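Local atomic coordinates of decapping nuclease RAI1 (Candida albicans, PDB entry 5BUD), a protein that removes the entire NAD cap from the 5' end of certain RNAs, using divalent metal ions, and also binds and stabilises the exoribonuclease RAT1, stimulating its activity. Residues Lys4-Asn9 with Lys358-Ser363; Leu123-Phe128 with Tyr349-Asp354; Gly130-Lys135 with Val340-Glu345. One frame throughout, in Å; residues are numbered along the deposited sequence.

Contact 1: Lys4-Asn9 with Lys358-Ser363; sequences KSLPLN and KSFTLS
The one aromatic ring in this contact, that of Phe360, meets Leu6 obliquely, Leu6 CB lying 4.1 Å from Phe360 CD2, while Trp328 of helix 322-339 joins the same ring in an edge-to-face pair and Leu351 and Tyr353 of the adjacent strand 349-354 also touch it. The setting is a short antiparallel addition to a sheet: Lys4 and Ser5, close to the N terminus, pair with strand 359-364 along the side away from strand 349-354. Two pairs define the register. Lys4 and Leu362 form a hydrogen-bonded pair, with Lys4 N to Leu362 O at 3.2 Å and Leu362 N to Lys4 O at 3.0 Å. Ser5 and Thr361 form a non-hydrogen-bonded pair, and their side chains share a face, Ser5 CB being 3.7 Å from Thr361 CG2. Beyond them a third backbone hydrogen bond, Leu6 N to Phe360 O, is nearly straight at its hydrogen (162°) and runs almost along the C=O axis.

After Leu6 the chain draws off, and a water takes over the pairing, accepting from Phe360 N and donating to Leu6 O. Phe360 CG is anti to the backbone N (chi1 -163°), which turns the ring toward helix 322-339. Leu6 CG is likewise anti to its N, and its side chain touches Trp335 of that helix. Lys4 and Ser5 are exposed, whereas Phe360, Thr361 and Leu362 are buried. Lys358 and Ser359 both face Asp354, which makes a G1 beta bulge where strand 359-364 begins. Over this bulge lies Leu8, whose two methyls divide the work: CD2 reaches Phe360 CB at 3.8 Å, and CD1 sits 3.6 Å from Lys358 O.

Contact 2: Leu123-Phe128 with Tyr349-Asp354; sequences LYVVPF and YRLKYD
Tyr124 and Arg350 lie side by side and point the same way, each with CG anti to the carbonyl carbon (chi1 -76° in both). A bend at chi3 of Arg350 swings its guanidinium beside the ring, with the planes 71° apart. Tyr124 CE1 therefore stands over the centre of the guanidinium face, 3.4 Å from Arg350 CZ. Arg350 NH2 comes within 2.5 Å of Tyr124 OH, but the angle is too poor for a hydrogen bond. Long, weak ion pairs also link this guanidinium to Asp137 and Asp366.

On the opposite face, that of Leu123, Val125, Tyr349 and Leu351, side chains meet through apolar atoms. Leu123 and Leu351 run alongside each other although their first torsions differ: CG is beside the backbone N in Leu123 and anti to it in Leu351 (chi1 175°). Their tips meet at 4.0 Å, Leu123 CD1 to Leu351 CD2. Val125 crosses Leu351 obliquely, sending CG2 to Leu351 CB. Pro127 CG meets the Tyr349 ring at its edge, in plane, 4.0 Å from Tyr349 CE2.

Four backbone hydrogen bonds fix this register. The shortest, Val125 N to Tyr349 O, is 2.7 Å long, and Tyr349 N bonds back to Val125 O. Leu123 N meets Leu351 O nearly along the C=O axis, whereas Leu351 N stands well above the carbonyl plane of Leu123 O. Hydrogen-bonded pairs Leu123-Leu351 and Val125-Tyr349 thus flank the non-hydrogen-bonded pair Tyr124-Arg350, an antiparallel pairing of two strands, each with a further strand on its other edge (131-136 and 359-364), within the RAI1-type PD-(D/E)XK nuclease-like fold.

Contact 3: Gly130-Lys135 with Val340-Glu345; sequences GQLFIK and VDKKDE
Leu132 and the aliphatic part of Lys342 form the tight half of this contact, crossing at about a right angle. Leu132 has CG anti to the carbonyl carbon (chi1 -64°); chi2 near 180° extends CD1 away from CA, and the other methyl, CD2, does the touching: Lys342 CG at 4.0 Å and, obliquely, Val340 CG1 at 4.0 Å. Val340, where the backbone turns out of helix 322-339, aims its side chain toward strand 131-136 and also touches Pro127. Leu132 also packs against Val125, joining this apolar cluster to strand 121-128.

Lys342 also lies along the Gly130 peptide, where its CD is 3.5 Å from Gly130 O. Bends at chi3 and chi4 then carry the ammonium away from the strand, and NZ is hydrogen-bonded to Asn337 OD1 near the end of the preceding helix.

No direct hydrogen bond joins the segments anywhere. In contrast to the buried Leu132 and Val340, the looser side is that of the partly exposed Gly130, Lys342 and Glu345, where a water bridges them. It accepts from Gly130 N at 2.9 Å, and donates to Lys342 O at 3.0 Å and to Glu345 OE1 at 2.5 Å. That same carboxylate oxygen also accepts from Asp129 N, so Glu345 holds the turn before strand 131-136 both directly and through water. The backbone at Gly130 takes a positive phi (83°), a region most easily occupied by a residue without a CB.

Facing it, the loop holds its own shape: Asp341 OD1 accepts from Lys343 N at 3.0 Å, and Asp344 N bonds to Asp341 O. This is an Asx turn combined with a type I beta turn, part of the connection from helix 322-339 to strand 349-354, packed over the hairpin turn between strands 121-128 and 131-136.

How the contacts relate
Contacts 2 and 3 are buried, whereas contact 1 is partly exposed, yet all three reach one connected set of strands. Strand 349-354 joins contacts 1 and 2: strand 121-128 flanks it in contact 2, and strand 359-364, which carries contact 1, flanks its other edge through Ser363 O to Arg350 N (2.8 Å). Contact 3 is linked through strand 121-128, which adjoins strand 131-136, and through the loop leading into strand 349-354. Chemistry follows position. Contact 2 has four direct backbone hydrogen bonds and packed side chains on both faces; contact 1 has three and then a water; contact 3 has no direct hydrogen bond, only a water bridge, beside its apolar packing. Val340 and Leu362 pack together, linking contacts 3 and 1.

Contact 1: Lys4-Asn9 with Lys358-Ser363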
loop_
_atom_site.group_PDB
_atom_site.type_symbol
_atom_site.label_atom_id
_atom_site.label_comp_id
_atom_site.label_asym_id
_atom_site.label_seq_id
_atom_site.Cartn_x
_atom_site.Cartn_y
_atom_site.Cartn_z
ATOM N N LYS A 4 7.810 -8.879 -24.440
ATOM C CA LYS A 4 8.464 -10.004 -23.820
ATOM C C LYS A 4 7.591 -10.387 -22.647
ATOM O O LYS A 4 6.896 -9.552 -22.050
ATOM C CB LYS A 4 9.898 -9.608 -23.455
ATOM C CG LYS A 4 10.638 -10.509 -22.481
ATOM C CD LYS A 4 12.127 -10.564 -22.796
ATOM C CE LYS A 4 12.733 -9.229 -23.207
ATOM N NZ LYS A 4 13.905 -9.483 -24.092
ATOM N N SER A 5 7.512 -11.676 -22.383
ATOM C CA SER A 5 6.609 -12.119 -21.374
ATOM C C SER A 5 7.387 -12.962 -20.413
ATOM O O SER A 5 8.391 -13.560 -20.772
ATOM C CB SER A 5 5.428 -12.864 -21.975
ATOM O OG SER A 5 5.871 -13.997 -22.658
ATOM N N LEU A 6 6.956 -12.909 -19.166
ATOM C CA LEU A 6 7.463 -13.756 -18.119
ATOM C C LEU A 6 6.384 -14.794 -17.907
ATOM O O LEU A 6 5.215 -14.440 -17.677
ATOM C CB LEU A 6 7.679 -12.949 -16.829
ATOM C CG LEU A 6 8.252 -13.712 -15.634
ATOM C CD1 LEU A 6 9.685 -14.147 -15.888
ATOM C CD2 LEU A 6 8.161 -12.848 -14.376
ATOM N N PRO A 7 6.757 -16.083 -17.975
ATOM C CA PRO A 7 5.749 -17.091 -17.705
ATOM C C PRO A 7 5.158 -16.894 -16.299
ATOM O O PRO A 7 5.900 -16.588 -15.370
ATOM C CB PRO A 7 6.535 -18.410 -17.788
ATOM C CG PRO A 7 7.699 -18.113 -18.701
ATOM C CD PRO A 7 8.028 -16.658 -18.469
ATOM N N LEU A 8 3.853 -17.116 -16.153
ATOM C CA LEU A 8 3.180 -16.947 -14.881
ATOM C C LEU A 8 3.634 -17.963 -13.856
ATOM O O LEU A 8 3.471 -17.737 -12.666
ATOM C CB LEU A 8 1.682 -17.075 -15.039
ATOM C CG LEU A 8 0.974 -15.988 -15.828
ATOM C CD1 LEU A 8 -0.524 -16.211 -15.659
ATOM C CD2 LEU A 8 1.405 -14.615 -15.334
ATOM N N ASN A 9 4.213 -19.077 -14.302
ATOM C CA ASN A 9 4.676 -20.083 -13.337
ATOM C C ASN A 9 6.137 -19.865 -12.933
ATOM O O ASN A 9 6.707 -20.691 -12.236
ATOM C CB ASN A 9 4.480 -21.488 -13.900
ATOM C CG ASN A 9 5.221 -21.703 -15.208
ATOM O OD1 ASN A 9 6.342 -21.220 -15.410
ATOM N ND2 ASN A 9 4.590 -22.418 -16.110
ATOM N N LYS A 358 -3.888 -14.417 -19.722
ATOM C CA LYS A 358 -2.978 -15.064 -18.748
ATOM C C LYS A 358 -1.515 -14.785 -19.073
ATOM O O LYS A 358 -0.707 -15.708 -19.210
ATOM C CB LYS A 358 -3.180 -16.595 -18.673
ATOM C CG LYS A 358 -4.572 -17.134 -18.936
ATOM C CD LYS A 358 -5.592 -16.681 -17.922
ATOM C CE LYS A 358 -6.910 -17.451 -18.050
ATOM N NZ LYS A 358 -6.768 -18.909 -17.757
ATOM N N SER A 359 -1.175 -13.508 -19.206
ATOM C CA SER A 359 0.150 -13.116 -19.635
ATOM C C SER A 359 0.671 -11.961 -18.786
ATOM O O SER A 359 -0.105 -11.169 -18.283
ATOM C CB SER A 359 0.119 -12.701 -21.102
ATOM O OG SER A 359 -0.726 -11.591 -21.307
ATOM N N PHE A 360 1.989 -11.920 -18.636
ATOM C CA PHE A 360 2.699 -10.920 -17.868
ATOM C C PHE A 360 3.783 -10.384 -18.794
ATOM O O PHE A 360 4.738 -11.088 -19.085
ATOM C CB PHE A 360 3.300 -11.565 -16.618
ATOM C CG PHE A 360 3.709 -10.576 -15.570
ATOM C CD1 PHE A 360 2.778 -10.101 -14.642
ATOM C CD2 PHE A 360 5.016 -10.105 -15.509
ATOM C CE1 PHE A 360 3.142 -9.177 -13.676
ATOM C CE2 PHE A 360 5.380 -9.172 -14.548
ATOM C CZ PHE A 360 4.444 -8.719 -13.626
ATOM N N THR A 361 3.617 -9.142 -19.273
ATOM C CA THR A 361 4.407 -8.627 -20.376
ATOM C C THR A 361 4.917 -7.193 -20.222
ATOM O O THR A 361 4.309 -6.348 -19.577
ATOM C CB THR A 361 3.595 -8.647 -21.696
ATOM O OG1 THR A 361 2.528 -7.701 -21.617
ATOM C CG2 THR A 361 3.034 -10.046 -21.955
ATOM N N LEU A 362 6.022 -6.941 -20.907
ATOM C CA LEU A 362 6.659 -5.661 -20.965
ATOM C C LEU A 362 6.707 -5.267 -22.447
ATOM O O LEU A 362 7.249 -6.003 -23.271
ATOM C CB LEU A 362 8.065 -5.840 -20.423
ATOM C CG LEU A 362 8.809 -4.830 -19.570
ATOM C CD1 LEU A 362 7.911 -4.104 -18.597
ATOM C CD2 LEU A 362 9.949 -5.570 -18.879
ATOM N N SER A 363 6.114 -4.130 -22.788
ATOM C CA SER A 363 6.174 -3.645 -24.163
ATOM C C SER A 363 6.488 -2.152 -24.164
ATOM O O SER A 363 6.185 -1.442 -23.203
ATOM C CB SER A 363 4.858 -3.948 -24.904
ATOM O OG SER A 363 3.723 -3.469 -24.199
HETATM O O HOH W 1 3.244 -14.220 -19.530
#

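Contact 2: Leu123-Phe128 with Tyr349-Asp354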
loop_
_atom_site.group_PDB
_atom_site.type_symbol
_atom_site.label_atom_id
_atom_site.label_comp_id
_atom_site.label_asym_id
_atom_site.label_seq_id
_atom_site.Cartn_x
_atom_site.Cartn_y
_atom_site.Cartn_z
ATOM N N LEU A 123 0.915 -0.992 -15.432
ATOM C CA LEU A 123 1.923 -0.072 -14.900
ATOM C C LEU A 123 2.764 0.525 -16.044
ATOM O O LEU A 123 2.748 0.023 -17.164
ATOM C CB LEU A 123 2.865 -0.817 -13.968
ATOM C CG LEU A 123 2.166 -1.701 -12.932
ATOM C CD1 LEU A 123 3.170 -2.605 -12.223
ATOM C CD2 LEU A 123 1.371 -0.834 -11.970
ATOM N N TYR A 124 3.478 1.593 -15.724
ATOM C CA TYR A 124 4.450 2.206 -16.610
ATOM C C TYR A 124 5.805 2.084 -15.934
ATOM O O TYR A 124 5.905 2.294 -14.724
ATOM C CB TYR A 124 4.076 3.688 -16.827
ATOM C CG TYR A 124 2.917 3.931 -17.762
ATOM C CD1 TYR A 124 2.928 3.462 -19.083
ATOM C CD2 TYR A 124 1.820 4.680 -17.344
ATOM C CE1 TYR A 124 1.855 3.725 -19.937
ATOM C CE2 TYR A 124 0.766 4.954 -18.187
ATOM C CZ TYR A 124 0.788 4.494 -19.474
ATOM O OH TYR A 124 -0.301 4.799 -20.248
ATOM N N VAL A 125 6.819 1.680 -16.701
ATOM C CA VAL A 125 8.216 1.611 -16.268
ATOM C C VAL A 125 9.074 2.626 -17.051
ATOM O O VAL A 125 9.145 2.571 -18.296
ATOM C CB VAL A 125 8.799 0.229 -16.537
ATOM C CG1 VAL A 125 10.196 0.118 -15.995
ATOM C CG2 VAL A 125 7.915 -0.847 -15.943
ATOM N N VAL A 126 9.758 3.494 -16.327
ATOM C CA VAL A 126 10.506 4.589 -16.929
ATOM C C VAL A 126 11.940 4.524 -16.390
ATOM O O VAL A 126 12.165 4.787 -15.219
ATOM C CB VAL A 126 9.864 5.955 -16.616
ATOM C CG1 VAL A 126 10.694 7.097 -17.203
ATOM C CG2 VAL A 126 8.427 6.010 -17.129
ATOM N N PRO A 127 12.905 4.135 -17.240
ATOM C CA PRO A 127 14.301 4.141 -16.814
ATOM C C PRO A 127 14.863 5.554 -16.791
ATOM O O PRO A 127 14.649 6.338 -17.755
ATOM C CB PRO A 127 15.012 3.313 -17.884
ATOM C CG PRO A 127 13.943 2.657 -18.683
ATOM C CD PRO A 127 12.743 3.535 -18.579
ATOM N N PHE A 128 15.595 5.876 -15.720
ATOM C CA PHE A 128 16.206 7.198 -15.588
ATOM C C PHE A 128 17.309 7.191 -14.547
ATOM O O PHE A 128 17.128 6.696 -13.433
ATOM C CB PHE A 128 15.152 8.273 -15.244
ATOM C CG PHE A 128 15.744 9.634 -15.028
ATOM C CD1 PHE A 128 15.881 10.151 -13.750
ATOM C CD2 PHE A 128 16.249 10.360 -16.096
ATOM C CE1 PHE A 128 16.471 11.384 -13.545
ATOM C CE2 PHE A 128 16.843 11.593 -15.894
ATOM C CZ PHE A 128 16.963 12.105 -14.614
ATOM N N TYR A 349 8.101 1.822 -20.883
ATOM C CA TYR A 349 7.412 0.547 -21.059
ATOM C C TYR A 349 6.098 0.427 -20.269
ATOM O O TYR A 349 5.959 0.979 -19.176
ATOM C CB TYR A 349 8.324 -0.605 -20.637
ATOM C CG TYR A 349 9.680 -0.496 -21.261
ATOM C CD1 TYR A 349 9.996 -1.180 -22.444
ATOM C CD2 TYR A 349 10.638 0.313 -20.692
ATOM C CE1 TYR A 349 11.256 -1.049 -23.023
ATOM C CE2 TYR A 349 11.889 0.453 -21.263
ATOM C CZ TYR A 349 12.199 -0.225 -22.419
ATOM O OH TYR A 349 13.468 -0.065 -22.933
ATOM N N ARG A 350 5.172 -0.338 -20.841
ATOM C CA ARG A 350 3.982 -0.801 -20.162
ATOM C C ARG A 350 4.312 -2.155 -19.600
ATOM O O ARG A 350 4.796 -3.013 -20.319
ATOM C CB ARG A 350 2.837 -1.021 -21.139
ATOM C CG ARG A 350 2.154 0.226 -21.636
ATOM C CD ARG A 350 0.766 -0.119 -22.153
ATOM N NE ARG A 350 -0.175 0.889 -21.713
ATOM C CZ ARG A 350 -0.214 2.137 -22.177
ATOM N NH1 ARG A 350 0.634 2.556 -23.123
ATOM N NH2 ARG A 350 -1.107 2.977 -21.679
ATOM N N LEU A 351 4.055 -2.347 -18.313
ATOM C CA LEU A 351 4.133 -3.653 -17.692
ATOM C C LEU A 351 2.686 -4.036 -17.398
ATOM O O LEU A 351 1.992 -3.316 -16.699
ATOM C CB LEU A 351 4.940 -3.584 -16.395
ATOM C CG LEU A 351 5.060 -4.823 -15.510
ATOM C CD1 LEU A 351 5.593 -6.017 -16.261
ATOM C CD2 LEU A 351 5.962 -4.521 -14.323
ATOM N N LYS A 352 2.232 -5.152 -17.949
ATOM C CA LYS A 352 0.814 -5.484 -17.909
ATOM C C LYS A 352 0.614 -6.943 -17.513
ATOM O O LYS A 352 1.220 -7.831 -18.104
ATOM C CB LYS A 352 0.183 -5.215 -19.289
ATOM C CG LYS A 352 -1.246 -5.735 -19.480
ATOM C CD LYS A 352 -1.734 -5.486 -20.903
ATOM C CE LYS A 352 -3.249 -5.547 -21.006
ATOM N NZ LYS A 352 -3.910 -4.280 -20.588
ATOM N N TYR A 353 -0.227 -7.174 -16.508
ATOM C CA TYR A 353 -0.789 -8.497 -16.268
ATOM C C TYR A 353 -2.201 -8.504 -16.845
ATOM O O TYR A 353 -3.042 -7.689 -16.441
ATOM C CB TYR A 353 -0.838 -8.842 -14.789
ATOM C CG TYR A 353 -1.615 -10.088 -14.545
ATOM C CD1 TYR A 353 -1.206 -11.298 -15.095
ATOM C CD2 TYR A 353 -2.773 -10.069 -13.791
ATOM C CE1 TYR A 353 -1.936 -12.461 -14.892
ATOM C CE2 TYR A 353 -3.505 -11.222 -13.583
ATOM C CZ TYR A 353 -3.080 -12.418 -14.135
ATOM O OH TYR A 353 -3.817 -13.556 -13.942
ATOM N N ASP A 354 -2.418 -9.404 -17.807
ATOM C CA ASP A 354 -3.684 -9.558 -18.546
ATOM C C ASP A 354 -4.316 -10.884 -18.100
ATOM O O ASP A 354 -3.814 -11.953 -18.472
ATOM C CB ASP A 354 -3.414 -9.593 -20.058
ATOM C CG ASP A 354 -4.703 -9.628 -20.902
ATOM O OD1 ASP A 354 -5.748 -10.108 -20.419
ATOM O OD2 ASP A 354 -4.669 -9.153 -22.060
#

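Contact 3: Gly130-Lys135 with Val340-Glu345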
loop_
_atom_site.group_PDB
_atom_site.type_symbol
_atom_site.label_atom_id
_atom_site.label_comp_id
_atom_site.label_asym_id
_atom_site.label_seq_id
_atom_site.Cartn_x
_atom_site.Cartn_y
_atom_site.Cartn_z
ATOM N N GLY A 130 19.896 5.428 -14.168
ATOM C CA GLY A 130 20.335 4.101 -13.728
ATOM C C GLY A 130 19.314 3.375 -12.876
ATOM O O GLY A 130 19.642 2.368 -12.258
ATOM N N GLN A 131 18.090 3.914 -12.815
ATOM C CA GLN A 131 17.002 3.337 -12.019
ATOM C C GLN A 131 15.716 3.206 -12.810
ATOM O O GLN A 131 15.518 3.898 -13.788
ATOM C CB GLN A 131 16.745 4.182 -10.773
ATOM C CG GLN A 131 18.017 4.354 -9.980
ATOM C CD GLN A 131 17.874 5.186 -8.742
ATOM O OE1 GLN A 131 17.364 6.305 -8.782
ATOM N NE2 GLN A 131 18.386 4.668 -7.635
ATOM N N LEU A 132 14.848 2.323 -12.342
ATOM C CA LEU A 132 13.511 2.123 -12.882
ATOM C C LEU A 132 12.483 2.759 -11.983
ATOM O O LEU A 132 12.349 2.400 -10.810
ATOM C CB LEU A 132 13.185 0.650 -12.958
ATOM C CG LEU A 132 14.000 -0.229 -13.876
ATOM C CD1 LEU A 132 13.331 -1.577 -13.873
ATOM C CD2 LEU A 132 14.080 0.334 -15.279
ATOM N N PHE A 133 11.766 3.726 -12.538
ATOM C CA PHE A 133 10.686 4.388 -11.883
ATOM C C PHE A 133 9.379 3.731 -12.360
ATOM O O PHE A 133 9.114 3.658 -13.580
ATOM C CB PHE A 133 10.731 5.890 -12.204
ATOM C CG PHE A 133 11.919 6.575 -11.603
ATOM C CD1 PHE A 133 11.855 7.101 -10.318
ATOM C CD2 PHE A 133 13.134 6.630 -12.290
ATOM C CE1 PHE A 133 12.960 7.713 -9.747
ATOM C CE2 PHE A 133 14.245 7.236 -11.714
ATOM C CZ PHE A 133 14.159 7.782 -10.448
ATOM N N ILE A 134 8.588 3.224 -11.402
ATOM C CA ILE A 134 7.408 2.451 -11.735
ATOM C C ILE A 134 6.163 3.072 -11.107
ATOM O O ILE A 134 6.134 3.342 -9.906
ATOM C CB ILE A 134 7.580 0.952 -11.343
ATOM C CG1 ILE A 134 8.789 0.323 -12.031
ATOM C CG2 ILE A 134 6.362 0.142 -11.762
ATOM C CD1 ILE A 134 9.026 -1.142 -11.655
ATOM N N LYS A 135 5.164 3.353 -11.942
ATOM C CA LYS A 135 3.919 3.905 -11.497
ATOM C C LYS A 135 2.791 3.221 -12.204
ATOM O O LYS A 135 2.974 2.512 -13.212
ATOM C CB LYS A 135 3.826 5.438 -11.744
ATOM C CG LYS A 135 3.369 5.835 -13.131
ATOM C CD LYS A 135 3.336 7.351 -13.340
ATOM C CE LYS A 135 2.212 8.032 -12.595
ATOM N NZ LYS A 135 0.942 7.840 -13.304
ATOM N N VAL A 340 15.244 -4.759 -18.681
ATOM C CA VAL A 340 15.125 -3.397 -19.154
ATOM C C VAL A 340 16.510 -2.767 -19.007
ATOM O O VAL A 340 17.152 -2.928 -17.961
ATOM C CB VAL A 340 14.089 -2.590 -18.346
ATOM C CG1 VAL A 340 13.848 -1.228 -18.988
ATOM C CG2 VAL A 340 12.759 -3.330 -18.266
ATOM N N ASP A 341 16.963 -2.060 -20.050
ATOM C CA ASP A 341 18.245 -1.322 -20.010
ATOM C C ASP A 341 18.044 -0.044 -19.234
ATOM O O ASP A 341 17.396 0.878 -19.720
ATOM C CB ASP A 341 18.731 -1.011 -21.427
ATOM C CG ASP A 341 20.057 -0.237 -21.451
ATOM O OD1 ASP A 341 20.631 0.086 -20.388
ATOM O OD2 ASP A 341 20.526 0.057 -22.553
ATOM N N LYS A 342 18.593 0.014 -18.016
ATOM C CA LYS A 342 18.365 1.149 -17.110
ATOM C C LYS A 342 19.030 2.438 -17.570
ATOM O O LYS A 342 18.686 3.523 -17.099
ATOM C CB LYS A 342 18.806 0.802 -15.689
ATOM C CG LYS A 342 18.004 -0.348 -15.091
ATOM C CD LYS A 342 18.056 -0.422 -13.569
ATOM C CE LYS A 342 19.009 -1.475 -13.044
ATOM N NZ LYS A 342 18.646 -2.848 -13.500
ATOM N N LYS A 343 19.969 2.312 -18.496
ATOM C CA LYS A 343 20.727 3.452 -19.001
ATOM C C LYS A 343 20.090 4.070 -20.257
ATOM O O LYS A 343 20.463 5.171 -20.672
ATOM C CB LYS A 343 22.169 3.003 -19.259
ATOM C CG LYS A 343 22.877 2.536 -17.988
ATOM C CD LYS A 343 23.667 1.255 -18.209
ATOM C CE LYS A 343 24.834 1.128 -17.241
ATOM N NZ LYS A 343 25.606 -0.120 -17.477
ATOM N N ASP A 344 19.123 3.380 -20.857
ATOM C CA ASP A 344 18.476 3.895 -22.062
ATOM C C ASP A 344 17.244 4.736 -21.742
ATOM O O ASP A 344 16.152 4.218 -21.551
ATOM C CB ASP A 344 18.127 2.752 -23.003
ATOM C CG ASP A 344 17.454 3.223 -24.257
ATOM O OD1 ASP A 344 17.167 4.438 -24.404
ATOM O OD2 ASP A 344 17.203 2.358 -25.100
ATOM N N GLU A 345 17.440 6.044 -21.718
ATOM C CA GLU A 345 16.409 6.998 -21.336
ATOM C C GLU A 345 15.600 7.467 -22.528
ATOM O O GLU A 345 14.946 8.498 -22.482
ATOM C CB GLU A 345 17.066 8.176 -20.636
ATOM C CG GLU A 345 17.815 7.714 -19.402
ATOM C CD GLU A 345 18.539 8.811 -18.691
ATOM O OE1 GLU A 345 19.319 8.463 -17.792
ATOM O OE2 GLU A 345 18.314 9.998 -19.023
HETATM O O HOH W 2 20.047 6.194 -16.948
#